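Local structure of integral membrane indolylacetylinositol arabinosyltransferase EmbC (Mycolicibacterium smegmatis, 7BVE) at residues A[755-760]-A[847-852]; A[767-772]-A[816-821]; A[812-817]-A[829-834]. The protein probably transfers arabinose to build the arabinan of the mycobacterial cell wall, and binds ethambutol. All coordinates share one frame; numbering follows the deposited sequence.

Interaction 1. Residues A[755-760]-A[847-852]; sequences GQALGA and RSAWYR
Carbonyl oxygens at the end of a type I beta turn, Gly-755 to Leu-758, meet the chain where strand 845-847 gives way to strand 851-852 in the C-terminal domain. The polar part of this buried contact centres on Ala-757 O. Ala-849 N donates to it in a weak, bent hydrogen bond (N to O 3.4 Å, 138° at the hydrogen). Ser-848 OG, anti to its backbone N at chi1 177°, swings beside its own carbonyl carbon and lies 3.3 Å from Ala-757 O and 3.4 Å from Leu-758 O. Ala-849 O is also near, so its one proton has several acceptors within reach, all at weak distances. A CA-H...O contact from Ser-848 CA to Leu-758 O, 3.2 Å, marks where the two backbones come close. The phenol end of Tyr-851, with CG anti to the carbonyl carbon (chi1 -69°), reaches over to the turn, where its OH lies 3.4 Å from Ala-757 O; its side chain also touches Pro-749 and Pro-943.

The apolar part is small. Ala-849 CB meets Ala-760 CB at 3.7 Å and, more loosely, Ala-757 CB.

Backbone bonds from Ser-848 to Leu-925 and from Tyr-851 to Ile-923 hold this segment on strand 922-928. Two weak donors and a CA-H group sharing two turn carbonyls suggest that the turn is held by several modest interactions and not by one strong bond.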
ATOM      1  N   GLY A 755       9.475 -50.646 -22.621  1.00 56.30           N
ATOM      2  CA  GLY A 755       9.072 -50.752 -21.237  1.00 56.30           C
ATOM      3  C   GLY A 755      10.155 -50.205 -20.334  1.00 56.30           C
ATOM      4  O   GLY A 755      10.255 -48.990 -20.149  1.00 56.30           O
ATOM      5  N   GLN A 756      10.964 -51.085 -19.764  1.00 54.02           N
ATOM      6  CA  GLN A 756      12.051 -50.744 -18.847  1.00 54.02           C
ATOM      7  C   GLN A 756      13.270 -49.967 -19.568  1.00 54.02           C
ATOM      8  O   GLN A 756      14.309 -49.665 -18.956  1.00 54.02           O
ATOM      9  CB  GLN A 756      12.495 -52.045 -18.159  1.00 54.02           C
ATOM     10  CG  GLN A 756      13.432 -51.918 -16.955  1.00 54.02           C
ATOM     11  CD  GLN A 756      12.869 -51.020 -15.872  1.00 54.02           C
ATOM     12  OE1 GLN A 756      13.266 -49.861 -15.744  1.00 54.02           O
ATOM     13  NE2 GLN A 756      11.948 -51.554 -15.081  1.00 54.02           N
ATOM     14  N   ALA A 757      13.161 -49.578 -20.845  1.00 49.53           N
ATOM     15  CA  ALA A 757      14.258 -48.904 -21.536  1.00 49.53           C
ATOM     16  C   ALA A 757      14.479 -47.474 -21.064  1.00 49.53           C
ATOM     17  O   ALA A 757      15.495 -46.873 -21.423  1.00 49.53           O
ATOM     18  CB  ALA A 757      14.019 -48.905 -23.043  1.00 49.53           C
ATOM     19  N   LEU A 758      13.563 -46.908 -20.278  1.00 40.78           N
ATOM     20  CA  LEU A 758      13.845 -45.627 -19.643  1.00 40.78           C
ATOM     21  C   LEU A 758      14.884 -45.787 -18.542  1.00 40.78           C
ATOM     22  O   LEU A 758      15.886 -45.072 -18.510  1.00 40.78           O
ATOM     23  CB  LEU A 758      12.560 -45.005 -19.096  1.00 40.78           C
ATOM     24  CG  LEU A 758      12.757 -43.673 -18.378  1.00 40.78           C
ATOM     25  CD1 LEU A 758      13.391 -42.652 -19.289  1.00 40.78           C
ATOM     26  CD2 LEU A 758      11.432 -43.164 -17.875  1.00 40.78           C
ATOM     27  N   GLY A 759      14.641 -46.692 -17.601  1.00 48.70           N
ATOM     28  CA  GLY A 759      15.644 -47.041 -16.614  1.00 48.70           C
ATOM     29  C   GLY A 759      16.408 -48.295 -16.974  1.00 48.70           C
ATOM     30  O   GLY A 759      16.321 -49.298 -16.262  1.00 48.70           O
ATOM     31  N   ALA A 760      17.159 -48.265 -18.072  1.00 49.70           N
ATOM     32  CA  ALA A 760      17.684 -49.505 -18.631  1.00 49.70           C
ATOM     33  C   ALA A 760      18.914 -49.987 -17.880  1.00 49.70           C
ATOM     34  O   ALA A 760      18.910 -51.073 -17.290  1.00 49.70           O
ATOM     35  CB  ALA A 760      18.010 -49.316 -20.110  1.00 49.70           C
ATOM     36  N   ARG A 847      20.099 -43.635 -15.487  1.00 48.26           N
ATOM     37  CA  ARG A 847      20.870 -43.603 -16.725  1.00 48.26           C
ATOM     38  C   ARG A 847      20.144 -44.461 -17.748  1.00 48.26           C
ATOM     39  O   ARG A 847      19.954 -45.657 -17.525  1.00 48.26           O
ATOM     40  CB  ARG A 847      22.287 -44.102 -16.488  1.00 48.26           C
ATOM     41  CG  ARG A 847      23.186 -44.007 -17.691  1.00 48.26           C
ATOM     42  CD  ARG A 847      24.587 -44.459 -17.347  1.00 48.26           C
ATOM     43  NE  ARG A 847      25.190 -43.591 -16.342  1.00 48.26           N
ATOM     44  CZ  ARG A 847      25.539 -43.985 -15.123  1.00 48.26           C
ATOM     45  NH1 ARG A 847      26.080 -43.116 -14.280  1.00 48.26           N
ATOM     46  NH2 ARG A 847      25.358 -45.245 -14.748  1.00 48.26           N
ATOM     47  N   SER A 848      19.759 -43.863 -18.868  1.00 44.16           N
ATOM     48  CA  SER A 848      18.805 -44.485 -19.770  1.00 44.16           C
ATOM     49  C   SER A 848      19.492 -45.426 -20.754  1.00 44.16           C
ATOM     50  O   SER A 848      20.659 -45.792 -20.605  1.00 44.16           O
ATOM     51  CB  SER A 848      18.019 -43.414 -20.518  1.00 44.16           C
ATOM     52  OG  SER A 848      17.139 -44.004 -21.449  1.00 44.16           O
ATOM     53  N   ALA A 849      18.730 -45.842 -21.761  1.00 48.20           N
ATOM     54  CA  ALA A 849      19.254 -46.606 -22.883  1.00 48.20           C
ATOM     55  C   ALA A 849      19.659 -45.645 -23.996  1.00 48.20           C
ATOM     56  O   ALA A 849      19.526 -44.426 -23.875  1.00 48.20           O
ATOM     57  CB  ALA A 849      18.224 -47.618 -23.372  1.00 48.20           C
ATOM     58  N   TRP A 850      20.149 -46.181 -25.107  1.00 52.59           N
ATOM     59  CA  TRP A 850      20.515 -45.357 -26.250  1.00 52.59           C
ATOM     60  C   TRP A 850      19.311 -45.233 -27.172  1.00 52.59           C
ATOM     61  O   TRP A 850      18.714 -46.242 -27.554  1.00 52.59           O
ATOM     62  CB  TRP A 850      21.709 -45.951 -26.992  1.00 52.59           C
ATOM     63  CG  TRP A 850      22.967 -45.906 -26.197  1.00 52.59           C
ATOM     64  CD1 TRP A 850      23.541 -46.937 -25.524  1.00 52.59           C
ATOM     65  CD2 TRP A 850      23.799 -44.762 -25.965  1.00 52.59           C
ATOM     66  NE1 TRP A 850      24.688 -46.513 -24.900  1.00 52.59           N
ATOM     67  CE2 TRP A 850      24.865 -45.179 -25.156  1.00 52.59           C
ATOM     68  CE3 TRP A 850      23.747 -43.427 -26.372  1.00 52.59           C
ATOM     69  CZ2 TRP A 850      25.869 -44.312 -24.744  1.00 52.59           C
ATOM     70  CZ3 TRP A 850      24.745 -42.570 -25.960  1.00 52.59           C
ATOM     71  CH2 TRP A 850      25.789 -43.014 -25.156  1.00 52.59           C
ATOM     72  N   TYR A 851      18.948 -44.002 -27.514  1.00 44.45           N
ATOM     73  CA  TYR A 851      17.816 -43.729 -28.390  1.00 44.45           C
ATOM     74  C   TYR A 851      18.311 -43.251 -29.743  1.00 44.45           C
ATOM     75  O   TYR A 851      19.150 -42.353 -29.815  1.00 44.45           O
ATOM     76  CB  TYR A 851      16.890 -42.679 -27.788  1.00 44.45           C
ATOM     77  CG  TYR A 851      16.136 -43.146 -26.579  1.00 44.45           C
ATOM     78  CD1 TYR A 851      15.060 -44.008 -26.707  1.00 44.45           C
ATOM     79  CD2 TYR A 851      16.474 -42.699 -25.314  1.00 44.45           C
ATOM     80  CE1 TYR A 851      14.357 -44.431 -25.609  1.00 44.45           C
ATOM     81  CE2 TYR A 851      15.774 -43.117 -24.208  1.00 44.45           C
ATOM     82  CZ  TYR A 851      14.718 -43.981 -24.364  1.00 44.45           C
ATOM     83  OH  TYR A 851      14.012 -44.403 -23.268  1.00 44.45           O
ATOM     84  N   ARG A 852      17.774 -43.842 -30.804  1.00 48.78           N
ATOM     85  CA  ARG A 852      18.139 -43.466 -32.161  1.00 48.78           C
ATOM     86  C   ARG A 852      17.599 -42.079 -32.498  1.00 48.78           C
ATOM     87  O   ARG A 852      16.454 -41.747 -32.189  1.00 48.78           O
ATOM     88  CB  ARG A 852      17.580 -44.495 -33.142  1.00 48.78           C
ATOM     89  CG  ARG A 852      17.929 -44.267 -34.586  1.00 48.78           C
ATOM     90  CD  ARG A 852      19.373 -44.561 -34.849  1.00 48.78           C
ATOM     91  NE  ARG A 852      19.679 -45.984 -34.728  1.00 48.78           N
ATOM     92  CZ  ARG A 852      20.905 -46.484 -34.676  1.00 48.78           C
ATOM     93  NH1 ARG A 852      21.090 -47.787 -34.568  1.00 48.78           N
ATOM     94  NH2 ARG A 852      21.949 -45.674 -34.729  1.00 48.78           N
TER

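Interaction 2. Residues A[767-772]-A[816-821]; sequences GPNGIP and GSRARL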
ATOM      1  N   GLY A 767      10.966 -44.907  -8.978  1.00 49.16           N
ATOM      2  CA  GLY A 767       9.580 -44.981  -8.572  1.00 49.16           C
ATOM      3  C   GLY A 767       8.644 -45.188  -9.752  1.00 49.16           C
ATOM      4  O   GLY A 767       8.239 -44.198 -10.367  1.00 49.16           O
ATOM      5  N   PRO A 768       8.307 -46.432 -10.134  1.00 48.81           N
ATOM      6  CA  PRO A 768       7.191 -46.655 -11.077  1.00 48.81           C
ATOM      7  C   PRO A 768       5.819 -46.285 -10.528  1.00 48.81           C
ATOM      8  O   PRO A 768       4.921 -45.966 -11.309  1.00 48.81           O
ATOM      9  CB  PRO A 768       7.283 -48.156 -11.377  1.00 48.81           C
ATOM     10  CG  PRO A 768       8.673 -48.512 -11.077  1.00 48.81           C
ATOM     11  CD  PRO A 768       9.036 -47.681  -9.892  1.00 48.81           C
ATOM     12  N   ASN A 769       5.629 -46.304  -9.211  1.00 55.13           N
ATOM     13  CA  ASN A 769       4.499 -45.613  -8.606  1.00 55.13           C
ATOM     14  C   ASN A 769       4.995 -44.610  -7.567  1.00 55.13           C
ATOM     15  O   ASN A 769       4.238 -44.199  -6.683  1.00 55.13           O
ATOM     16  CB  ASN A 769       3.518 -46.615  -7.995  1.00 55.13           C
ATOM     17  CG  ASN A 769       2.114 -46.052  -7.843  1.00 55.13           C
ATOM     18  OD1 ASN A 769       1.849 -44.906  -8.214  1.00 55.13           O
ATOM     19  ND2 ASN A 769       1.212 -46.855  -7.293  1.00 55.13           N
ATOM     20  N   GLY A 770       6.259 -44.207  -7.661  1.00 51.11           N
ATOM     21  CA  GLY A 770       6.865 -43.311  -6.699  1.00 51.11           C
ATOM     22  C   GLY A 770       6.810 -41.852  -7.093  1.00 51.11           C
ATOM     23  O   GLY A 770       7.852 -41.219  -7.296  1.00 51.11           O
ATOM     24  N   ILE A 771       5.601 -41.320  -7.245  1.00 50.07           N
ATOM     25  CA  ILE A 771       5.364 -39.880  -7.326  1.00 50.07           C
ATOM     26  C   ILE A 771       4.235 -39.560  -6.353  1.00 50.07           C
ATOM     27  O   ILE A 771       3.361 -40.409  -6.125  1.00 50.07           O
ATOM     28  CB  ILE A 771       5.035 -39.416  -8.761  1.00 50.07           C
ATOM     29  CG1 ILE A 771       3.777 -40.083  -9.312  1.00 50.07           C
ATOM     30  CG2 ILE A 771       6.182 -39.671  -9.724  1.00 50.07           C
ATOM     31  CD1 ILE A 771       3.313 -39.469 -10.598  1.00 50.07           C
ATOM     32  N   PRO A 772       4.237 -38.387  -5.711  1.00 56.04           N
ATOM     33  CA  PRO A 772       3.082 -37.991  -4.898  1.00 56.04           C
ATOM     34  C   PRO A 772       1.833 -37.792  -5.734  1.00 56.04           C
ATOM     35  O   PRO A 772       1.840 -37.037  -6.709  1.00 56.04           O
ATOM     36  CB  PRO A 772       3.537 -36.678  -4.255  1.00 56.04           C
ATOM     37  CG  PRO A 772       4.999 -36.765  -4.241  1.00 56.04           C
ATOM     38  CD  PRO A 772       5.384 -37.501  -5.486  1.00 56.04           C
ATOM     39  N   GLY A 816       4.150 -50.968 -15.167  1.00 52.91           N
ATOM     40  CA  GLY A 816       3.450 -51.274 -13.938  1.00 52.91           C
ATOM     41  C   GLY A 816       3.021 -50.047 -13.174  1.00 52.91           C
ATOM     42  O   GLY A 816       2.770 -50.128 -11.969  1.00 52.91           O
ATOM     43  N   SER A 817       2.912 -48.910 -13.849  1.00 55.68           N
ATOM     44  CA  SER A 817       2.589 -47.647 -13.211  1.00 55.68           C
ATOM     45  C   SER A 817       1.080 -47.476 -13.081  1.00 55.68           C
ATOM     46  O   SER A 817       0.294 -48.029 -13.853  1.00 55.68           O
ATOM     47  CB  SER A 817       3.175 -46.482 -14.004  1.00 55.68           C
ATOM     48  OG  SER A 817       2.864 -45.247 -13.386  1.00 55.68           O
ATOM     49  N   ARG A 818       0.682 -46.692 -12.078  1.00 59.28           N
ATOM     50  CA  ARG A 818      -0.721 -46.369 -11.857  1.00 59.28           C
ATOM     51  C   ARG A 818      -0.948 -44.862 -11.817  1.00 59.28           C
ATOM     52  O   ARG A 818      -1.934 -44.402 -11.234  1.00 59.28           O
ATOM     53  CB  ARG A 818      -1.225 -47.011 -10.563  1.00 59.28           C
ATOM     54  CG  ARG A 818      -1.217 -48.530 -10.581  1.00 59.28           C
ATOM     55  CD  ARG A 818      -1.726 -49.108  -9.272  1.00 59.28           C
ATOM     56  NE  ARG A 818      -3.139 -48.815  -9.063  1.00 59.28           N
ATOM     57  CZ  ARG A 818      -3.599 -47.984  -8.133  1.00 59.28           C
ATOM     58  NH1 ARG A 818      -2.752 -47.364  -7.322  1.00 59.28           N
ATOM     59  NH2 ARG A 818      -4.902 -47.775  -8.014  1.00 59.28           N
ATOM     60  N   ALA A 819      -0.061 -44.089 -12.431  1.00 55.80           N
ATOM     61  CA  ALA A 819      -0.087 -42.642 -12.314  1.00 55.80           C
ATOM     62  C   ALA A 819      -0.904 -42.009 -13.434  1.00 55.80           C
ATOM     63  O   ALA A 819      -1.125 -42.600 -14.493  1.00 55.80           O
ATOM     64  CB  ALA A 819       1.333 -42.086 -12.331  1.00 55.80           C
ATOM     65  N   ARG A 820      -1.352 -40.783 -13.180  1.00 50.39           N
ATOM     66  CA  ARG A 820      -2.070 -40.007 -14.180  1.00 50.39           C
ATOM     67  C   ARG A 820      -1.070 -39.307 -15.087  1.00 50.39           C
ATOM     68  O   ARG A 820      -0.126 -38.673 -14.609  1.00 50.39           O
ATOM     69  CB  ARG A 820      -2.984 -38.975 -13.519  1.00 50.39           C
ATOM     70  CG  ARG A 820      -4.326 -39.499 -13.024  1.00 50.39           C
ATOM     71  CD  ARG A 820      -4.229 -40.103 -11.630  1.00 50.39           C
ATOM     72  NE  ARG A 820      -3.812 -39.120 -10.633  1.00 50.39           N
ATOM     73  CZ  ARG A 820      -3.440 -39.425  -9.395  1.00 50.39           C
ATOM     74  NH1 ARG A 820      -3.074 -38.465  -8.556  1.00 50.39           N
ATOM     75  NH2 ARG A 820      -3.441 -40.687  -8.991  1.00 50.39           N
ATOM     76  N   LEU A 821      -1.277 -39.420 -16.393  1.00 36.51           N
ATOM     77  CA  LEU A 821      -0.322 -38.747 -17.260  1.00 36.51           C
ATOM     78  C   LEU A 821      -0.903 -37.457 -17.813  1.00 36.51           C
ATOM     79  O   LEU A 821      -2.098 -37.395 -18.127  1.00 36.51           O
ATOM     80  CB  LEU A 821       0.089 -39.656 -18.414  1.00 36.51           C
ATOM     81  CG  LEU A 821       0.981 -40.805 -17.979  1.00 36.51           C
ATOM     82  CD1 LEU A 821       1.259 -41.731 -19.131  1.00 36.51           C
ATOM     83  CD2 LEU A 821       2.261 -40.227 -17.448  1.00 36.51           C
TER
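The hydroxyl of Ser-817 works in two directions at once, and its outgoing bond meets the acceptor almost head-on. Ser-817 OG donates to Pro-768 O at 3.0 Å, with a C=O...donor angle of 176°, so the donor sits nearly on the axis of the carbonyl. The same oxygen accepts from Ala-819 N at 3.3 Å, two residues further on, which makes an ST turn. The torsion explains the placement: OG stands anti to the backbone N (chi1 -180°) and beside the carbonyl carbon, from where it reaches both the chain ahead and the neighbouring loop. With the oxygen held by two partners, the two bonds would fix the rotation of the side chain. Ser-817 CA adds a longer CA-H...O approach to the same carbonyl. Just before it, Gly-816 adopts a positive phi, a backbone shape that suits glycine.

Beyond this polar joint two side-chain pairs spread along the loops. Ile-771 places CG1 in the crowded position between its backbone N and carbonyl carbon and then extends, so that CD1 touches Ala-819 CB at 3.7 Å. On the exposed side, Asn-769 crosses Arg-818 obliquely; its ND2 lies at the edge of the guanidinium, in plane, 4.0 Å from Arg-818 NH1, with the amide and guanidinium planes 72° apart. Both nitrogens are donors, so this is a loose approach at the edge, not a hydrogen bond.

Neither segment is helix or strand. Both belong to the long connection between strands 762-764 and 833-834; segment 767-772 is joined to the latter by a backbone hydrogen bond between Gly-767 and Gly-834, while Pro-772 packs against Trp-836 and Trp-937, close to strand 939-940.

Interaction 3. Residues A[812-817]-A[829-834]; sequences AGINGS and TTPVLG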
ATOM      1  N   ALA A 812      -3.341 -49.963 -14.735  1.00 57.05           N
ATOM      2  CA  ALA A 812      -2.145 -50.721 -15.069  1.00 57.05           C
ATOM      3  C   ALA A 812      -1.386 -50.001 -16.173  1.00 57.05           C
ATOM      4  O   ALA A 812      -1.993 -49.383 -17.054  1.00 57.05           O
ATOM      5  CB  ALA A 812      -2.491 -52.150 -15.508  1.00 57.05           C
ATOM      6  N   GLY A 813      -0.052 -50.080 -16.121  1.00 49.75           N
ATOM      7  CA  GLY A 813       0.800 -49.391 -17.061  1.00 49.75           C
ATOM      8  C   GLY A 813       1.808 -50.329 -17.710  1.00 49.75           C
ATOM      9  O   GLY A 813       1.909 -51.512 -17.367  1.00 49.75           O
ATOM     10  N   ILE A 814       2.562 -49.777 -18.664  1.00 48.19           N
ATOM     11  CA  ILE A 814       3.592 -50.557 -19.337  1.00 48.19           C
ATOM     12  C   ILE A 814       4.817 -50.703 -18.442  1.00 48.19           C
ATOM     13  O   ILE A 814       5.630 -51.614 -18.635  1.00 48.19           O
ATOM     14  CB  ILE A 814       3.916 -49.917 -20.706  1.00 48.19           C
ATOM     15  CG1 ILE A 814       4.701 -50.874 -21.609  1.00 48.19           C
ATOM     16  CG2 ILE A 814       4.657 -48.599 -20.544  1.00 48.19           C
ATOM     17  CD1 ILE A 814       4.801 -50.414 -23.037  1.00 48.19           C
ATOM     18  N   ASN A 815       4.946 -49.842 -17.438  1.00 51.89           N
ATOM     19  CA  ASN A 815       5.978 -49.954 -16.422  1.00 51.89           C
ATOM     20  C   ASN A 815       5.399 -50.517 -15.124  1.00 51.89           C
ATOM     21  O   ASN A 815       6.067 -50.558 -14.088  1.00 51.89           O
ATOM     22  CB  ASN A 815       6.612 -48.589 -16.188  1.00 51.89           C
ATOM     23  CG  ASN A 815       7.960 -48.676 -15.531  1.00 51.89           C
ATOM     24  OD1 ASN A 815       8.509 -49.763 -15.365  1.00 51.89           O
ATOM     25  ND2 ASN A 815       8.475 -47.540 -15.102  1.00 51.89           N
ATOM     26  N   GLY A 816       4.150 -50.968 -15.167  1.00 52.91           N
ATOM     27  CA  GLY A 816       3.450 -51.274 -13.938  1.00 52.91           C
ATOM     28  C   GLY A 816       3.021 -50.047 -13.174  1.00 52.91           C
ATOM     29  O   GLY A 816       2.770 -50.128 -11.969  1.00 52.91           O
ATOM     30  N   SER A 817       2.912 -48.910 -13.849  1.00 55.68           N
ATOM     31  CA  SER A 817       2.589 -47.647 -13.211  1.00 55.68           C
ATOM     32  C   SER A 817       1.080 -47.476 -13.081  1.00 55.68           C
ATOM     33  O   SER A 817       0.294 -48.029 -13.853  1.00 55.68           O
ATOM     34  CB  SER A 817       3.175 -46.482 -14.004  1.00 55.68           C
ATOM     35  OG  SER A 817       2.864 -45.247 -13.386  1.00 55.68           O
ATOM     36  N   THR A 829       1.807 -47.045 -23.287  1.00 42.72           N
ATOM     37  CA  THR A 829       2.983 -46.990 -24.148  1.00 42.72           C
ATOM     38  C   THR A 829       4.088 -46.141 -23.519  1.00 42.72           C
ATOM     39  O   THR A 829       5.257 -46.273 -23.896  1.00 42.72           O
ATOM     40  CB  THR A 829       2.585 -46.443 -25.526  1.00 42.72           C
ATOM     41  OG1 THR A 829       1.351 -47.047 -25.927  1.00 42.72           O
ATOM     42  CG2 THR A 829       3.622 -46.802 -26.592  1.00 42.72           C
ATOM     43  N   THR A 830       3.762 -45.324 -22.525  1.00 38.28           N
ATOM     44  CA  THR A 830       4.724 -44.408 -21.914  1.00 38.28           C
ATOM     45  C   THR A 830       5.119 -44.911 -20.534  1.00 38.28           C
ATOM     46  O   THR A 830       4.272 -44.926 -19.617  1.00 38.28           O
ATOM     47  CB  THR A 830       4.145 -42.997 -21.837  1.00 38.28           C
ATOM     48  OG1 THR A 830       3.934 -42.499 -23.163  1.00 38.28           O
ATOM     49  CG2 THR A 830       5.080 -42.061 -21.101  1.00 38.28           C
ATOM     50  N   PRO A 831       6.362 -45.344 -20.341  1.00 36.79           N
ATOM     51  CA  PRO A 831       6.816 -45.710 -18.999  1.00 36.79           C
ATOM     52  C   PRO A 831       7.098 -44.483 -18.153  1.00 36.79           C
ATOM     53  O   PRO A 831       7.437 -43.416 -18.659  1.00 36.79           O
ATOM     54  CB  PRO A 831       8.100 -46.496 -19.267  1.00 36.79           C
ATOM     55  CG  PRO A 831       8.588 -45.964 -20.548  1.00 36.79           C
ATOM     56  CD  PRO A 831       7.376 -45.646 -21.361  1.00 36.79           C
ATOM     57  N   VAL A 832       6.941 -44.642 -16.846  1.00 36.41           N
ATOM     58  CA  VAL A 832       7.177 -43.571 -15.889  1.00 36.41           C
ATOM     59  C   VAL A 832       8.105 -44.097 -14.804  1.00 36.41           C
ATOM     60  O   VAL A 832       7.894 -45.192 -14.274  1.00 36.41           O
ATOM     61  CB  VAL A 832       5.859 -43.053 -15.266  1.00 36.41           C
ATOM     62  CG1 VAL A 832       6.123 -41.984 -14.225  1.00 36.41           C
ATOM     63  CG2 VAL A 832       4.937 -42.510 -16.325  1.00 36.41           C
ATOM     64  N   LEU A 833       9.140 -43.334 -14.493  1.00 35.09           N
ATOM     65  CA  LEU A 833       9.977 -43.571 -13.330  1.00 35.09           C
ATOM     66  C   LEU A 833       9.810 -42.400 -12.370  1.00 35.09           C
ATOM     67  O   LEU A 833       8.984 -41.515 -12.582  1.00 35.09           O
ATOM     68  CB  LEU A 833      11.432 -43.794 -13.736  1.00 35.09           C
ATOM     69  CG  LEU A 833      11.870 -45.231 -14.043  1.00 35.09           C
ATOM     70  CD1 LEU A 833      11.274 -45.785 -15.305  1.00 35.09           C
ATOM     71  CD2 LEU A 833      13.358 -45.270 -14.171  1.00 35.09           C
ATOM     72  N   GLY A 834      10.587 -42.405 -11.297  1.00 40.10           N
ATOM     73  CA  GLY A 834      10.403 -41.393 -10.274  1.00 40.10           C
ATOM     74  C   GLY A 834      11.520 -41.432  -9.259  1.00 40.10           C
ATOM     75  O   GLY A 834      12.409 -42.286  -9.311  1.00 40.10           O
TER
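A beta turn, closed by Gly-816 N bonding to Gly-813 O at 3.2 Å, lies across the chain that leads into the weakly bonded strand 833-834 of the C-terminal domain. Its two central residues, Ile-814 and Asn-815, carry most of the contact.

At the start of segment 829-834, Thr-829 offers backbone and not side chain: Ile-814 CD1, extended beyond a CG1 that is anti to the backbone N (chi1 -165°), comes to 4.0 Å from Thr-829 CA. The CB of Thr-830 points away from the turn; its side chain touches Thr-941, and its hydroxyl bonds weakly to Asn-826 O. Its carbonyl carbon nevertheless takes part, since Ile-814 CG2 lies over the Thr-830 to Pro-831 peptide, 3.7 Å from Pro-831 N. The Pro-831 ring touches both turn residues, with CD near Ile-814 CG2 and CB 4.0 Å from Asn-815 CB.

Val-832 supplies the polar link. Asn-815 ND2 donates to Val-832 O at 2.6 Å, bent to 131° at the hydrogen; the donor stands above the carbonyl plane, while the oxygen lies close to the plane of the amide. Val-832 also packs on Leu-821.

Leu-833, which contacts Leu-758 and Phe-766, crosses Asn-815 at about a right angle, bringing its CD1 to 3.3 Å from Asn-815 ND2.

All three contacts lie on one side of the chain's centre, within the C-terminal domain. Interactions 2 and 3 are the closest pair by their centres, about 7 Å apart: they share Gly-816 and Ser-817, and Leu-821 CD2 packs on Val-832 CG2 at 3.7 Å. Interaction 1 joins interaction 3 across about 13 Å between centres, where Leu-758 CD2 meets Leu-833 CD1. Its centre is about 17 Å from that of interaction 2 and their nearest atoms are about 6 Å apart; segment 829-834 has residues touching both. A bound calcium ion lies about 12 Å from the Ile-771 side chain and about 14 Å from that of Leu-833; no ethambutol-pocket residue belongs to these segments.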